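Side-chain contacts in Rna-directed RNA polymerase (PDB 3ZED), which copies viral RNA from an RNA template, probably working both as a free polymerase and covalently attached to the genome: residues Asp366-Met369 with Thr370-Asp374; Gln678-Val681 with Asp682-Thr685. All blocks are in the same frame, centred on the assembly; numbering follows the deposited sequence.

Contact 1. Residues Asp366-Met369 with Thr370-Asp374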
ATOM      1  N   ASP B 366      -7.693  19.939  10.381  1.00 31.92           N
ATOM      2  CA  ASP B 366      -7.913  20.732  11.585  1.00 32.74           C
ATOM      3  C   ASP B 366      -7.838  19.876  12.853  1.00 38.65           C
ATOM      4  O   ASP B 366      -7.285  20.351  13.850  1.00 39.15           O
ATOM      5  CB  ASP B 366      -9.228  21.509  11.543  1.00 35.71           C
ATOM      6  CG  ASP B 366      -9.270  22.579  12.635  1.00 42.58           C
ATOM      7  OD1 ASP B 366      -8.347  23.436  12.672  1.00 40.83           O
ATOM      8  OD2 ASP B 366     -10.188  22.530  13.478  1.00 48.80           O
ATOM      9  N   ARG B 367      -8.333  18.608  12.808  1.00 37.26           N
ATOM     10  CA  ARG B 367      -8.236  17.653  13.944  1.00 37.58           C
ATOM     11  C   ARG B 367      -6.765  17.386  14.288  1.00 39.93           C
ATOM     12  O   ARG B 367      -6.396  17.406  15.459  1.00 39.84           O
ATOM     13  CB  ARG B 367      -8.971  16.332  13.639  1.00 36.56           C
ATOM     14  CG  ARG B 367     -10.482  16.480  13.629  1.00 36.85           C
ATOM     15  CD  ARG B 367     -11.160  15.128  13.634  1.00 39.88           C
ATOM     16  NE  ARG B 367     -12.594  15.244  13.883  1.00 45.53           N
ATOM     17  CZ  ARG B 367     -13.346  14.292  14.431  1.00 60.12           C
ATOM     18  NH1 ARG B 367     -12.801  13.142  14.802  1.00 52.19           N
ATOM     19  NH2 ARG B 367     -14.645  14.488  14.623  1.00 51.85           N
ATOM     20  N   ILE B 368      -5.918  17.195  13.255  1.00 37.36           N
ATOM     21  CA  ILE B 368      -4.468  16.993  13.394  1.00 36.10           C
ATOM     22  C   ILE B 368      -3.831  18.242  14.025  1.00 39.66           C
ATOM     23  O   ILE B 368      -3.075  18.113  14.990  1.00 40.06           O
ATOM     24  CB  ILE B 368      -3.822  16.649  12.013  1.00 37.77           C
ATOM     25  CG1 ILE B 368      -4.237  15.254  11.516  1.00 37.13           C
ATOM     26  CG2 ILE B 368      -2.275  16.857  12.009  1.00 37.35           C
ATOM     27  CD1 ILE B 368      -3.687  14.089  12.249  1.00 40.08           C
ATOM     28  N   MET B 369      -4.173  19.452  13.505  1.00 34.39           N
ATOM     29  CA  MET B 369      -3.631  20.720  14.026  1.00 34.25           C
ATOM     30  C   MET B 369      -4.044  20.960  15.487  1.00 39.35           C
ATOM     31  O   MET B 369      -3.223  21.454  16.258  1.00 40.88           O
ATOM     32  CB  MET B 369      -4.016  21.900  13.142  1.00 35.59           C
ATOM     33  CG  MET B 369      -3.335  21.856  11.771  1.00 37.38           C
ATOM     34  SD  MET B 369      -1.499  21.846  11.807  1.00 41.76           S
ATOM     35  CE  MET B 369      -1.156  23.432  12.589  1.00 37.93           C
ATOM     36  N   THR B 370      -5.265  20.533  15.887  1.00 34.21           N
ATOM     37  CA  THR B 370      -5.731  20.609  17.277  1.00 36.00           C
ATOM     38  C   THR B 370      -4.844  19.695  18.148  1.00 41.33           C
ATOM     39  O   THR B 370      -4.374  20.125  19.192  1.00 41.89           O
ATOM     40  CB  THR B 370      -7.234  20.248  17.371  1.00 40.96           C
ATOM     41  OG1 THR B 370      -7.974  21.215  16.630  1.00 44.79           O
ATOM     42  CG2 THR B 370      -7.758  20.236  18.808  1.00 41.63           C
ATOM     43  N   ILE B 371      -4.588  18.455  17.690  1.00 40.08           N
ATOM     44  CA  ILE B 371      -3.747  17.484  18.403  1.00 39.64           C
ATOM     45  C   ILE B 371      -2.322  18.063  18.542  1.00 44.66           C
ATOM     46  O   ILE B 371      -1.781  18.038  19.649  1.00 47.21           O
ATOM     47  CB  ILE B 371      -3.779  16.076  17.734  1.00 40.21           C
ATOM     48  CG1 ILE B 371      -5.158  15.394  17.967  1.00 40.71           C
ATOM     49  CG2 ILE B 371      -2.654  15.175  18.272  1.00 40.01           C
ATOM     50  CD1 ILE B 371      -5.573  14.428  16.851  1.00 41.42           C
ATOM     51  N   ILE B 372      -1.762  18.644  17.457  1.00 39.06           N
ATOM     52  CA  ILE B 372      -0.424  19.254  17.452  1.00 39.60           C
ATOM     53  C   ILE B 372      -0.361  20.448  18.427  1.00 46.34           C
ATOM     54  O   ILE B 372       0.562  20.515  19.244  1.00 46.11           O
ATOM     55  CB  ILE B 372       0.024  19.648  16.012  1.00 40.87           C
ATOM     56  CG1 ILE B 372       0.367  18.378  15.176  1.00 39.09           C
ATOM     57  CG2 ILE B 372       1.202  20.664  16.022  1.00 41.51           C
ATOM     58  CD1 ILE B 372       0.576  18.642  13.637  1.00 43.54           C
ATOM     59  N   ARG B 373      -1.342  21.363  18.351  1.00 44.52           N
ATOM     60  CA  ARG B 373      -1.395  22.568  19.194  1.00 45.59           C
ATOM     61  C   ARG B 373      -1.511  22.213  20.678  1.00 50.55           C
ATOM     62  O   ARG B 373      -0.797  22.809  21.487  1.00 50.75           O
ATOM     63  CB  ARG B 373      -2.526  23.516  18.758  1.00 44.16           C
ATOM     64  CG  ARG B 373      -2.174  24.301  17.473  1.00 48.60           C
ATOM     65  CD  ARG B 373      -3.301  25.221  17.033  1.00 63.77           C
ATOM     66  NE  ARG B 373      -4.314  24.496  16.260  1.00 79.80           N
ATOM     67  CZ  ARG B 373      -5.474  25.005  15.840  1.00 88.55           C
ATOM     68  NH1 ARG B 373      -5.800  26.265  16.125  1.00 67.05           N
ATOM     69  NH2 ARG B 373      -6.318  24.257  15.136  1.00 65.97           N
ATOM     70  N   ASP B 374      -2.354  21.219  21.032  1.00 47.85           N
ATOM     71  CA  ASP B 374      -2.508  20.767  22.413  1.00 50.37           C
ATOM     72  C   ASP B 374      -1.190  20.169  22.930  1.00 53.70           C
ATOM     73  O   ASP B 374      -0.810  20.443  24.069  1.00 55.36           O
ATOM     74  CB  ASP B 374      -3.683  19.761  22.562  1.00 53.96           C
ATOM     75  CG  ASP B 374      -5.083  20.342  22.341  1.00 75.82           C
ATOM     76  OD1 ASP B 374      -5.189  21.563  22.023  1.00 79.30           O
ATOM     77  OD2 ASP B 374      -6.071  19.579  22.462  1.00 84.03           O
TER
HETATM   78  O   HOH W   1     -10.551  20.450  15.674  1.00 53.51           O

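Contact 2. Residues Gln678-Val681 with Asp682-Thr685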
ATOM      1  N   GLN B 678     -17.919  27.833  -2.325  1.00 41.39           N
ATOM      2  CA  GLN B 678     -18.772  26.832  -1.643  1.00 40.36           C
ATOM      3  C   GLN B 678     -18.205  25.402  -1.784  1.00 42.59           C
ATOM      4  O   GLN B 678     -18.329  24.608  -0.846  1.00 41.45           O
ATOM      5  CB  GLN B 678     -20.230  26.880  -2.130  1.00 41.90           C
ATOM      6  CG  GLN B 678     -21.214  26.072  -1.247  1.00 39.42           C
ATOM      7  CD  GLN B 678     -21.243  26.526   0.198  1.00 69.70           C
ATOM      8  OE1 GLN B 678     -21.477  27.707   0.517  1.00 66.17           O
ATOM      9  NE2 GLN B 678     -20.985  25.600   1.115  1.00 62.79           N
ATOM     10  N   THR B 679     -17.553  25.087  -2.927  1.00 39.08           N
ATOM     11  CA  THR B 679     -16.909  23.788  -3.148  1.00 38.38           C
ATOM     12  C   THR B 679     -15.802  23.565  -2.102  1.00 43.71           C
ATOM     13  O   THR B 679     -15.642  22.456  -1.584  1.00 43.32           O
ATOM     14  CB  THR B 679     -16.286  23.696  -4.569  1.00 42.14           C
ATOM     15  OG1 THR B 679     -17.180  24.205  -5.550  1.00 47.50           O
ATOM     16  CG2 THR B 679     -15.858  22.291  -4.924  1.00 32.44           C
ATOM     17  N   LEU B 680     -15.035  24.632  -1.825  1.00 38.95           N
ATOM     18  CA  LEU B 680     -13.919  24.599  -0.882  1.00 36.97           C
ATOM     19  C   LEU B 680     -14.419  24.503   0.548  1.00 42.27           C
ATOM     20  O   LEU B 680     -13.798  23.800   1.350  1.00 43.96           O
ATOM     21  CB  LEU B 680     -13.022  25.827  -1.083  1.00 35.98           C
ATOM     22  CG  LEU B 680     -12.311  25.898  -2.447  1.00 37.63           C
ATOM     23  CD1 LEU B 680     -11.505  27.148  -2.556  1.00 36.88           C
ATOM     24  CD2 LEU B 680     -11.458  24.655  -2.705  1.00 34.62           C
ATOM     25  N   VAL B 681     -15.559  25.158   0.854  1.00 37.80           N
ATOM     26  CA  VAL B 681     -16.203  25.093   2.167  1.00 37.93           C
ATOM     27  C   VAL B 681     -16.690  23.635   2.381  1.00 41.96           C
ATOM     28  O   VAL B 681     -16.393  23.067   3.421  1.00 40.57           O
ATOM     29  CB  VAL B 681     -17.360  26.139   2.326  1.00 41.97           C
ATOM     30  CG1 VAL B 681     -18.212  25.873   3.572  1.00 41.97           C
ATOM     31  CG2 VAL B 681     -16.820  27.563   2.349  1.00 41.46           C
ATOM     32  N   ASP B 682     -17.377  23.039   1.375  1.00 40.48           N
ATOM     33  CA  ASP B 682     -17.937  21.672   1.445  1.00 41.17           C
ATOM     34  C   ASP B 682     -16.872  20.585   1.654  1.00 44.32           C
ATOM     35  O   ASP B 682     -17.086  19.702   2.479  1.00 44.14           O
ATOM     36  CB  ASP B 682     -18.757  21.317   0.190  1.00 42.70           C
ATOM     37  CG  ASP B 682     -20.012  22.154  -0.053  1.00 54.87           C
ATOM     38  OD1 ASP B 682     -20.419  22.917   0.869  1.00 57.60           O
ATOM     39  OD2 ASP B 682     -20.564  22.076  -1.172  1.00 54.39           O
ATOM     40  N   ILE B 683     -15.734  20.650   0.937  1.00 38.74           N
ATOM     41  CA  ILE B 683     -14.708  19.621   1.072  1.00 38.11           C
ATOM     42  C   ILE B 683     -14.021  19.696   2.458  1.00 42.14           C
ATOM     43  O   ILE B 683     -13.377  18.739   2.873  1.00 40.69           O
ATOM     44  CB  ILE B 683     -13.675  19.653  -0.094  1.00 40.38           C
ATOM     45  CG1 ILE B 683     -12.826  20.943  -0.116  1.00 40.18           C
ATOM     46  CG2 ILE B 683     -14.365  19.398  -1.426  1.00 40.57           C
ATOM     47  CD1 ILE B 683     -11.614  20.925  -1.037  1.00 44.90           C
ATOM     48  N   ASN B 684     -14.194  20.823   3.176  1.00 38.59           N
ATOM     49  CA  ASN B 684     -13.571  21.040   4.473  1.00 36.85           C
ATOM     50  C   ASN B 684     -14.559  21.013   5.614  1.00 40.93           C
ATOM     51  O   ASN B 684     -14.154  21.173   6.768  1.00 41.83           O
ATOM     52  CB  ASN B 684     -12.819  22.364   4.462  1.00 33.86           C
ATOM     53  CG  ASN B 684     -11.518  22.245   3.748  1.00 40.17           C
ATOM     54  OD1 ASN B 684     -10.685  21.389   4.081  1.00 33.56           O
ATOM     55  ND2 ASN B 684     -11.311  23.084   2.755  1.00 31.81           N
ATOM     56  N   THR B 685     -15.840  20.774   5.318  1.00 38.13           N
ATOM     57  CA  THR B 685     -16.886  20.775   6.341  1.00 38.50           C
ATOM     58  C   THR B 685     -16.840  19.491   7.174  1.00 44.51           C
ATOM     59  O   THR B 685     -16.985  18.390   6.624  1.00 45.09           O
ATOM     60  CB  THR B 685     -18.252  21.036   5.709  1.00 39.03           C
ATOM     61  OG1 THR B 685     -18.201  22.345   5.165  1.00 38.10           O
ATOM     62  CG2 THR B 685     -19.428  20.957   6.722  1.00 31.08           C
TER

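Contact 1. Residues Asp366-Met369 with Thr370-Asp374
M369 and I372 touch on the buried face of helix 364-377, and T370 returns to D366 on a more polar flank; this is a regular alpha-helix in the part of the birnavirus polymerase chain assigned to the palm family, where i to i+4 backbone bonds join D366-M369 to T370-D374. M369 carries its thioether on the buried side: the chain bends at chi2 and again at chi3, and SD comes 4.2 Å from CD1 of I372. That same CD1 lies 3.7 Å from CG2 of I368, so the end of one isoleucine touches both a methyl branch and a sulfur one turn back. L558 of strand 556-560 and I528 of helix 524-533 close over M369 and I372, which seats this face of the helix against neighbouring elements.

With OG1 anti to its own carbonyl carbon (chi1 -63°), the T370 hydroxyl folds back and donates to D366 O at 3.0 Å, from above the carbonyl plane. The amide of T370 reaches the same oxygen from the opposite face, so two donors grip one carbonyl. A water donates to both T370 OG1 and D366 OD2, bridging the two side chains.

The other carboxylate oxygen, D366 OD1, accepts from the backbone N of F574 and forms a salt bridge with R373 NH2 (3.3 Å), lying at the guanidinium edge near its plane, with the carboxylate and guanidinium planes 64° apart. A bend at chi3 (-83°) turns the guanidinium of R373 back along the helix, where NE makes a weak hydrogen bond to M369 O at 3.2 Å.

Contact 2. Residues Gln678-Val681 with Asp682-Thr685
Two i to i+4 bonds, D682 N to Q678 O and I683 N to T679 O, carry Q678-V681 into D682-T685 before the helix gives way to a turn, where N684 N reaches back three residues to V681 O. Q678 and D682 pair across one turn on the exposed side. Q678 sends CG anti to its backbone N (chi1 -168°) and bends at chi2, which brings NE2 across to D682 OD1 at 2.8 Å. The bond is nearly straight, lies in the plane of the glutamine amide and meets the syn side of OD1, although 34° out of the carboxylate plane.

On the buried side, the L680 and I683 side chains run alongside each other in one direction, with CD2 of L680 4.1 Å from CD1 of I683. Y540 and W622 pack on L680, while F361 lies against I683.

Toward its C-terminal end the short helix, in the part of the chain assigned to the thumb family, has carbonyls of its last turn taken up by side chains. N684 ND2 donates to L680 O at 2.9 Å in a bent bond, the carbonyl lying 30° out of the asparagine amide plane, and V575 and P576 touch the same side chain. V681 O receives two donors from opposite faces of its plane: the amide of N684 at 3.2 Å and the hydroxyl of T685. T685 OG1 lies back over the last turn, anti to its own carbonyl carbon, 2.6 Å from V681 O and 3.9 Å from V681 CG1.

How the contacts relate
Followed from the N terminus, the chain first passes through contact 1, within helix 364-377 in the palm-family part of the chain, and reaches contact 2 some three hundred residues later, in helix 677-683 in the thumb-family part. Each joins consecutive segments, so neither closes a long loop; they stand in series, without nesting or crossing. The centres of contact 1 and contact 2 lie about 20 Å apart, and the nearest atoms of contact 1 and contact 2 about 7 Å, with no direct touch. Strand 573-578 links their surroundings: F574 adjoins the first helix, while V575 and P576 touch N684, just past the second helix. The chain just before helix 364-377 also approaches contact 2, where H362 is joined by backbone hydrogen bonding to I683.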